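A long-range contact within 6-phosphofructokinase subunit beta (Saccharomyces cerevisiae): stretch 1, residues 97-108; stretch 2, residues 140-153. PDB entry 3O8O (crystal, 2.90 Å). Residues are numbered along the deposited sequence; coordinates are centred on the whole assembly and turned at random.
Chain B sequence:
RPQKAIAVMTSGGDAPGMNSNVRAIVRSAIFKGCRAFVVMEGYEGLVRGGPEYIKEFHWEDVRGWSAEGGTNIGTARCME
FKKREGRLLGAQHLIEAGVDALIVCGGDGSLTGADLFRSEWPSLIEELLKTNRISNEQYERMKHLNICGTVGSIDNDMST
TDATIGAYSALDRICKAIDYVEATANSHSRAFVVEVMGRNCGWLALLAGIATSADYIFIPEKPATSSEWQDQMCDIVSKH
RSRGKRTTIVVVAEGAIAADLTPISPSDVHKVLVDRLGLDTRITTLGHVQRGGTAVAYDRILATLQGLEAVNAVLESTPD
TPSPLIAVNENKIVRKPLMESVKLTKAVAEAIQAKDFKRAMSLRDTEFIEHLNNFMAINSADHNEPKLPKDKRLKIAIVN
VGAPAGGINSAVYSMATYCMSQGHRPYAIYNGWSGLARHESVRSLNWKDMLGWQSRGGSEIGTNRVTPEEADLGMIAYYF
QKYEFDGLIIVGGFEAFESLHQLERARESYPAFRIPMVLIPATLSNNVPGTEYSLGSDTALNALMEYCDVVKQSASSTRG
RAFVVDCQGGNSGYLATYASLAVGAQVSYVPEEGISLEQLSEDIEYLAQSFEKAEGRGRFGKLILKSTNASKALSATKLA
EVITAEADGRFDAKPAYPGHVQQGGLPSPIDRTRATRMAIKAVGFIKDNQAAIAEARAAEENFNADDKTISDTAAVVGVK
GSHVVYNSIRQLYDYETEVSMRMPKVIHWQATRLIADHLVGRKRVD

Stretch 1 97-108: AGVDALIVCGGD
Stretch 2 (140-153) ERMKHLNICGTVGS

Two neighbouring parallel β-strands, one in each stretch and paired from Ala101 with Asn146 to Gly106 with Val151, join stretches 1 and 2 of one chain; their axes approach to 4.6 Å, their N-to-C directions differ by 15°, and 781 Å² is buried in all. Register is one to one: Ala101 faces Asn146 (CA-CA 4.7 Å), Leu102 Ile147 (CA-CA 4.6 Å), Ile103 Cys148 (CA-CA 5.0 Å), Val104 Gly149 (CA-CA 5.4 Å), Cys105 Thr150 (CA-CA 4.4 Å) and Gly106 Val151 (CA-CA 5.0 Å).

Seven backbone hydrogen bonds alternate between the strands as a parallel ladder requires: Asn146 N to Asp100 O (3.0 Å), Leu102 N to Asn146 O (2.7 Å), Cys148 N to Leu102 O (3.2 Å), Val104 N to Cys148 O (3.2 Å), Thr150 N to Val104 O (3.1 Å), Gly106 N to Thr150 O (2.9 Å) and Gly152 N to Gly106 O (3.0 Å). Extended phi/psi values, such as -121/126 at Leu102 and -138/114 at Thr150, go with this pattern. Between the rungs lie CA-H...O contacts, the shortest being Ile147 CA to Leu102 O and Cys105 CA to Thr150 O, both 2.9 Å.

Side chains alternate across the sheet. One face carries Ala101, Ile103, Cys105, Asn146, Cys148 and Thr150. There Ile103 (m, t) brings CG1 to 4.2 Å from Cys148 CB, Cys148 being t; Cys105 SG (t) lies a close 3.0 Å from Thr150 CG2, with Thr150 chi1 between wells at -105°. Asn146 (m, chi2 71°) keeps its amide at the partly exposed start of its strand, where ND2 is hydrogen-bonded elsewhere in the structure. The other face carries Leu102, Val104 and Ile147: Leu102 CB (t, p) touches Ile147 CG2 (p, t) at 4.1 Å and Leu145 CD1 (t, p) at 4.4 Å, small apolar contacts suited to a buried surface. Val104 has chi1 at -2°, off the wells.

Before the strands, Met142 leaves its helix at phi/psi -151/64 and points CA-to-CB toward stretch 1. Its side chain (p, t, m) carries CE to 3.2 Å from Val99 O and 3.8 Å from Gly98 C, while its CB meets Asp100 CB (chi1 p) at 3.7 Å. Gly98 ends a helix in a Schellman motif at phi/psi 80/16, a positive phi that favours glycine.

At the far end, Gly106 adopts 164/-158, where a CB would jam against the preceding carbonyl oxygen. Gly152 is also short of room: an ideal CB would lie 3.3 Å from Cys105 SG. Gly107 then takes the N-cap position of the following helix.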

ATOM      1  N   ALA B  97      16.741 -48.675  31.169  1.00 78.76           N
ATOM      2  CA  ALA B  97      16.176 -47.767  30.185  1.00 78.58           C
ATOM      3  C   ALA B  97      17.120 -47.538  29.012  1.00 78.49           C
ATOM      4  O   ALA B  97      16.757 -46.886  28.039  1.00 78.74           O
ATOM      5  CB  ALA B  97      15.841 -46.456  30.838  1.00 63.72           C
ATOM      6  N   GLY B  98      18.329 -48.076  29.107  1.00 70.54           N
ATOM      7  CA  GLY B  98      19.302 -47.924  28.037  1.00 70.54           C
ATOM      8  C   GLY B  98      19.984 -46.575  28.084  1.00 70.54           C
ATOM      9  O   GLY B  98      20.633 -46.130  27.125  1.00 70.54           O
ATOM     10  N   VAL B  99      19.844 -45.917  29.224  1.00 81.28           N
ATOM     11  CA  VAL B  99      20.431 -44.607  29.391  1.00 81.28           C
ATOM     12  C   VAL B  99      21.780 -44.674  30.091  1.00 81.28           C
ATOM     13  O   VAL B  99      21.852 -45.107  31.245  1.00 81.28           O
ATOM     14  N   ASP B 100      22.843 -44.259  29.390  1.00 73.04           N
ATOM     15  CA  ASP B 100      24.194 -44.234  29.969  1.00 73.04           C
ATOM     16  C   ASP B 100      24.772 -42.833  29.818  1.00 73.04           C
ATOM     17  O   ASP B 100      25.972 -42.613  29.958  1.00 73.04           O
ATOM     18  CB  ASP B 100      25.124 -45.244  29.284  1.00 81.28           C
ATOM     19  CG  ASP B 100      25.404 -44.893  27.832  1.00 81.28           C
ATOM     20  OD1 ASP B 100      26.359 -45.480  27.254  1.00 81.28           O
ATOM     21  OD2 ASP B 100      24.660 -44.039  27.279  1.00 81.28           O
ATOM     22  N   ALA B 101      23.893 -41.893  29.506  1.00 74.35           N
ATOM     23  CA  ALA B 101      24.260 -40.492  29.350  1.00 74.35           C
ATOM     24  C   ALA B 101      23.262 -39.677  30.181  1.00 74.35           C
ATOM     25  O   ALA B 101      22.072 -39.623  29.870  1.00 74.35           O
ATOM     26  CB  ALA B 101      24.193 -40.089  27.879  1.00 44.80           C
ATOM     27  N   LEU B 102      23.747 -39.048  31.240  1.00 77.04           N
ATOM     28  CA  LEU B 102      22.866 -38.291  32.103  1.00 77.78           C
ATOM     29  C   LEU B 102      23.217 -36.823  32.223  1.00 78.79           C
ATOM     30  O   LEU B 102      24.352 -36.478  32.563  1.00 79.88           O
ATOM     31  CB  LEU B 102      22.873 -38.895  33.504  1.00 58.82           C
ATOM     32  CG  LEU B 102      22.001 -38.129  34.502  1.00 58.27           C
ATOM     33  CD1 LEU B 102      20.540 -38.276  34.060  1.00 57.75           C
ATOM     34  CD2 LEU B 102      22.203 -38.672  35.926  1.00 57.07           C
ATOM     35  N   ILE B 103      22.236 -35.962  31.957  1.00 81.26           N
ATOM     36  CA  ILE B 103      22.420 -34.509  32.075  1.00 81.26           C
ATOM     37  C   ILE B 103      21.521 -33.994  33.187  1.00 81.26           C
ATOM     38  O   ILE B 103      20.306 -34.192  33.157  1.00 81.26           O
ATOM     39  CB  ILE B 103      22.040 -33.740  30.779  1.00 52.21           C
ATOM     40  CG1 ILE B 103      23.128 -33.896  29.732  1.00 52.21           C
ATOM     41  CG2 ILE B 103      21.914 -32.281  31.062  1.00 52.21           C
ATOM     42  CD1 ILE B 103      22.826 -33.181  28.441  1.00 67.98           C
ATOM     43  N   VAL B 104      22.108 -33.343  34.180  1.00 72.62           N
ATOM     44  CA  VAL B 104      21.279 -32.815  35.244  1.00 72.97           C
ATOM     45  C   VAL B 104      21.468 -31.314  35.367  1.00 72.63           C
ATOM     46  O   VAL B 104      22.594 -30.785  35.293  1.00 71.81           O
ATOM     47  CB  VAL B 104      21.542 -33.521  36.600  1.00 73.77           C
ATOM     48  CG1 VAL B 104      22.575 -34.604  36.421  1.00 73.77           C
ATOM     49  CG2 VAL B 104      21.961 -32.520  37.657  1.00 73.77           C
ATOM     50  N   CYS B 105      20.331 -30.643  35.528  1.00 70.28           N
ATOM     51  CA  CYS B 105      20.270 -29.201  35.647  1.00 69.86           C
ATOM     52  C   CYS B 105      19.797 -28.858  37.048  1.00 70.09           C
ATOM     53  O   CYS B 105      18.772 -29.374  37.512  1.00 69.01           O
ATOM     54  CB  CYS B 105      19.288 -28.646  34.611  1.00 67.05           C
ATOM     55  SG  CYS B 105      18.898 -26.902  34.791  1.00 66.21           S
ATOM     56  N   GLY B 106      20.548 -27.989  37.722  1.00 78.94           N
ATOM     57  CA  GLY B 106      20.181 -27.605  39.072  1.00 78.94           C
ATOM     58  C   GLY B 106      21.320 -26.943  39.811  1.00 78.94           C
ATOM     59  O   GLY B 106      22.242 -26.419  39.179  1.00 78.94           O
ATOM     60  N   GLY B 107      21.249 -26.963  41.143  1.00 81.28           N
ATOM     61  CA  GLY B 107      22.283 -26.361  41.978  1.00 81.28           C
ATOM     62  C   GLY B 107      23.543 -27.207  42.054  1.00 81.28           C
ATOM     63  O   GLY B 107      23.509 -28.411  41.739  1.00 81.28           O
ATOM     64  N   ASP B 108      24.651 -26.591  42.474  1.00 80.43           N
ATOM     65  CA  ASP B 108      25.934 -27.302  42.569  1.00 80.43           C
ATOM     66  C   ASP B 108      25.812 -28.573  43.423  1.00 80.43           C
ATOM     67  O   ASP B 108      26.392 -29.615  43.097  1.00 80.43           O
ATOM     68  CB  ASP B 108      27.032 -26.372  43.124  1.00 81.28           C
ATOM     69  CG  ASP B 108      27.041 -26.308  44.634  1.00 81.28           C
ATOM     70  OD1 ASP B 108      27.499 -27.285  45.267  1.00 81.28           O
ATOM     71  OD2 ASP B 108      26.589 -25.285  45.188  1.00 81.28           O
ATOM     72  N   GLU B 140      28.413 -54.783  29.678  1.00 81.28           N
ATOM     73  CA  GLU B 140      29.395 -54.441  28.655  1.00 81.28           C
ATOM     74  C   GLU B 140      28.927 -53.192  27.924  1.00 81.28           C
ATOM     75  O   GLU B 140      29.642 -52.186  27.867  1.00 81.28           O
ATOM     76  N   ARG B 141      27.716 -53.284  27.366  1.00 81.28           N
ATOM     77  CA  ARG B 141      27.073 -52.208  26.601  1.00 81.28           C
ATOM     78  C   ARG B 141      27.151 -50.827  27.280  1.00 81.28           C
ATOM     79  O   ARG B 141      27.246 -49.798  26.597  1.00 81.28           O
ATOM     80  CB  ARG B 141      25.607 -52.593  26.320  1.00 81.28           C
ATOM     81  N   MET B 142      27.131 -50.787  28.610  1.00 80.66           N
ATOM     82  CA  MET B 142      27.199 -49.500  29.274  1.00 80.66           C
ATOM     83  C   MET B 142      27.856 -49.523  30.648  1.00 80.66           C
ATOM     84  O   MET B 142      27.222 -49.223  31.660  1.00 80.66           O
ATOM     85  CB  MET B 142      25.795 -48.904  29.353  1.00 81.28           C
ATOM     86  CG  MET B 142      24.719 -49.909  29.690  1.00 81.28           C
ATOM     87  SD  MET B 142      23.097 -49.351  29.094  1.00 81.28           S
ATOM     88  CE  MET B 142      22.715 -48.075  30.277  1.00 81.28           C
ATOM     89  N   LYS B 143      29.141 -49.858  30.675  1.00 81.28           N
ATOM     90  CA  LYS B 143      29.880 -49.911  31.927  1.00 81.28           C
ATOM     91  C   LYS B 143      30.373 -48.529  32.371  1.00 81.28           C
ATOM     92  O   LYS B 143      31.027 -48.395  33.410  1.00 81.28           O
ATOM     93  N   HIS B 144      30.040 -47.501  31.595  1.00 81.28           N
ATOM     94  CA  HIS B 144      30.453 -46.141  31.927  1.00 81.28           C
ATOM     95  C   HIS B 144      29.323 -45.147  31.886  1.00 81.28           C
ATOM     96  O   HIS B 144      28.496 -45.173  30.966  1.00 81.28           O
ATOM     97  CB  HIS B 144      31.526 -45.651  30.963  1.00 81.28           C
ATOM     98  CG  HIS B 144      32.793 -46.420  31.056  1.00 81.28           C
ATOM     99  ND1 HIS B 144      33.506 -46.522  32.231  1.00 81.28           N
ATOM    100  CD2 HIS B 144      33.451 -47.169  30.142  1.00 81.28           C
ATOM    101  CE1 HIS B 144      34.551 -47.305  32.038  1.00 81.28           C
ATOM    102  NE2 HIS B 144      34.540 -47.711  30.778  1.00 81.28           N
ATOM    103  N   LEU B 145      29.299 -44.258  32.878  1.00 81.28           N
ATOM    104  CA  LEU B 145      28.278 -43.219  32.927  1.00 81.28           C
ATOM    105  C   LEU B 145      28.858 -41.883  32.467  1.00 81.28           C
ATOM    106  O   LEU B 145      29.884 -41.420  32.974  1.00 81.28           O
ATOM    107  CB  LEU B 145      27.722 -43.057  34.343  1.00 64.33           C
ATOM    108  CG  LEU B 145      26.587 -42.036  34.425  1.00 63.70           C
ATOM    109  CD1 LEU B 145      25.405 -42.520  33.578  1.00 63.47           C
ATOM    110  CD2 LEU B 145      26.173 -41.848  35.878  1.00 64.00           C
ATOM    111  N   ASN B 146      28.213 -41.274  31.486  1.00 81.20           N
ATOM    112  CA  ASN B 146      28.668 -39.978  31.015  1.00 81.20           C
ATOM    113  C   ASN B 146      27.652 -38.943  31.507  1.00 81.20           C
ATOM    114  O   ASN B 146      26.438 -39.107  31.337  1.00 81.20           O
ATOM    115  CB  ASN B 146      28.737 -39.927  29.485  1.00 81.28           C
ATOM    116  CG  ASN B 146      29.599 -41.028  28.891  1.00 81.28           C
ATOM    117  OD1 ASN B 146      29.221 -42.207  28.896  1.00 81.28           O
ATOM    118  ND2 ASN B 146      30.766 -40.648  28.368  1.00 81.28           N
ATOM    119  N   ILE B 147      28.145 -37.881  32.133  1.00 81.28           N
ATOM    120  CA  ILE B 147      27.242 -36.851  32.615  1.00 81.28           C
ATOM    121  C   ILE B 147      27.739 -35.471  32.246  1.00 81.28           C
ATOM    122  O   ILE B 147      28.880 -35.304  31.796  1.00 81.28           O
ATOM    123  CB  ILE B 147      27.089 -36.888  34.137  1.00 47.49           C
ATOM    124  CG1 ILE B 147      28.335 -36.277  34.796  1.00 47.49           C
ATOM    125  CG2 ILE B 147      26.807 -38.318  34.571  1.00 47.49           C
ATOM    126  CD1 ILE B 147      28.224 -36.151  36.324  1.00 61.20           C
ATOM    127  N   CYS B 148      26.849 -34.496  32.409  1.00 78.40           N
ATOM    128  CA  CYS B 148      27.167 -33.101  32.161  1.00 78.19           C
ATOM    129  C   CYS B 148      26.263 -32.270  33.024  1.00 77.49           C
ATOM    130  O   CYS B 148      25.098 -32.607  33.255  1.00 78.10           O
ATOM    131  CB  CYS B 148      26.976 -32.692  30.715  1.00 81.28           C
ATOM    132  SG  CYS B 148      27.626 -31.024  30.455  1.00 81.28           S
ATOM    133  N   GLY B 149      26.807 -31.170  33.503  1.00 53.05           N
ATOM    134  CA  GLY B 149      26.035 -30.341  34.388  1.00 52.97           C
ATOM    135  C   GLY B 149      25.590 -29.068  33.730  1.00 52.95           C
ATOM    136  O   GLY B 149      26.257 -28.529  32.824  1.00 53.15           O
ATOM    137  N   THR B 150      24.439 -28.601  34.197  1.00 69.28           N
ATOM    138  CA  THR B 150      23.818 -27.377  33.720  1.00 68.69           C
ATOM    139  C   THR B 150      23.350 -26.746  35.028  1.00 68.45           C
ATOM    140  O   THR B 150      22.490 -27.302  35.727  1.00 67.89           O
ATOM    141  CB  THR B 150      22.626 -27.707  32.747  1.00 57.89           C
ATOM    142  OG1 THR B 150      23.010 -27.436  31.387  1.00 58.19           O
ATOM    143  CG2 THR B 150      21.413 -26.904  33.086  1.00 58.28           C
ATOM    144  N   VAL B 151      23.951 -25.608  35.378  1.00 62.70           N
ATOM    145  CA  VAL B 151      23.611 -24.943  36.634  1.00 62.60           C
ATOM    146  C   VAL B 151      22.455 -23.963  36.535  1.00 62.58           C
ATOM    147  O   VAL B 151      22.525 -22.931  35.865  1.00 62.34           O
ATOM    148  CB  VAL B 151      24.873 -24.242  37.284  1.00 56.51           C
ATOM    149  CG1 VAL B 151      25.660 -23.500  36.234  1.00 56.87           C
ATOM    150  CG2 VAL B 151      24.456 -23.297  38.395  1.00 55.70           C
ATOM    151  N   GLY B 152      21.377 -24.326  37.214  1.00 58.28           N
ATOM    152  CA  GLY B 152      20.198 -23.496  37.236  1.00 57.40           C
ATOM    153  C   GLY B 152      19.941 -23.067  38.662  1.00 56.92           C
ATOM    154  O   GLY B 152      19.775 -23.892  39.560  1.00 54.75           O
ATOM    155  N   SER B 153      19.904 -21.761  38.874  1.00 81.28           N
ATOM    156  CA  SER B 153      19.655 -21.222  40.201  1.00 81.28           C
ATOM    157  C   SER B 153      19.414 -19.725  40.122  1.00 81.28           C
ATOM    158  O   SER B 153      20.073 -19.035  39.345  1.00 81.28           O
ATOM    159  CB  SER B 153      20.857 -21.503  41.092  1.00 67.87           C
ATOM    160  OG  SER B 153      20.618 -21.014  42.392  1.00 67.20           O
TER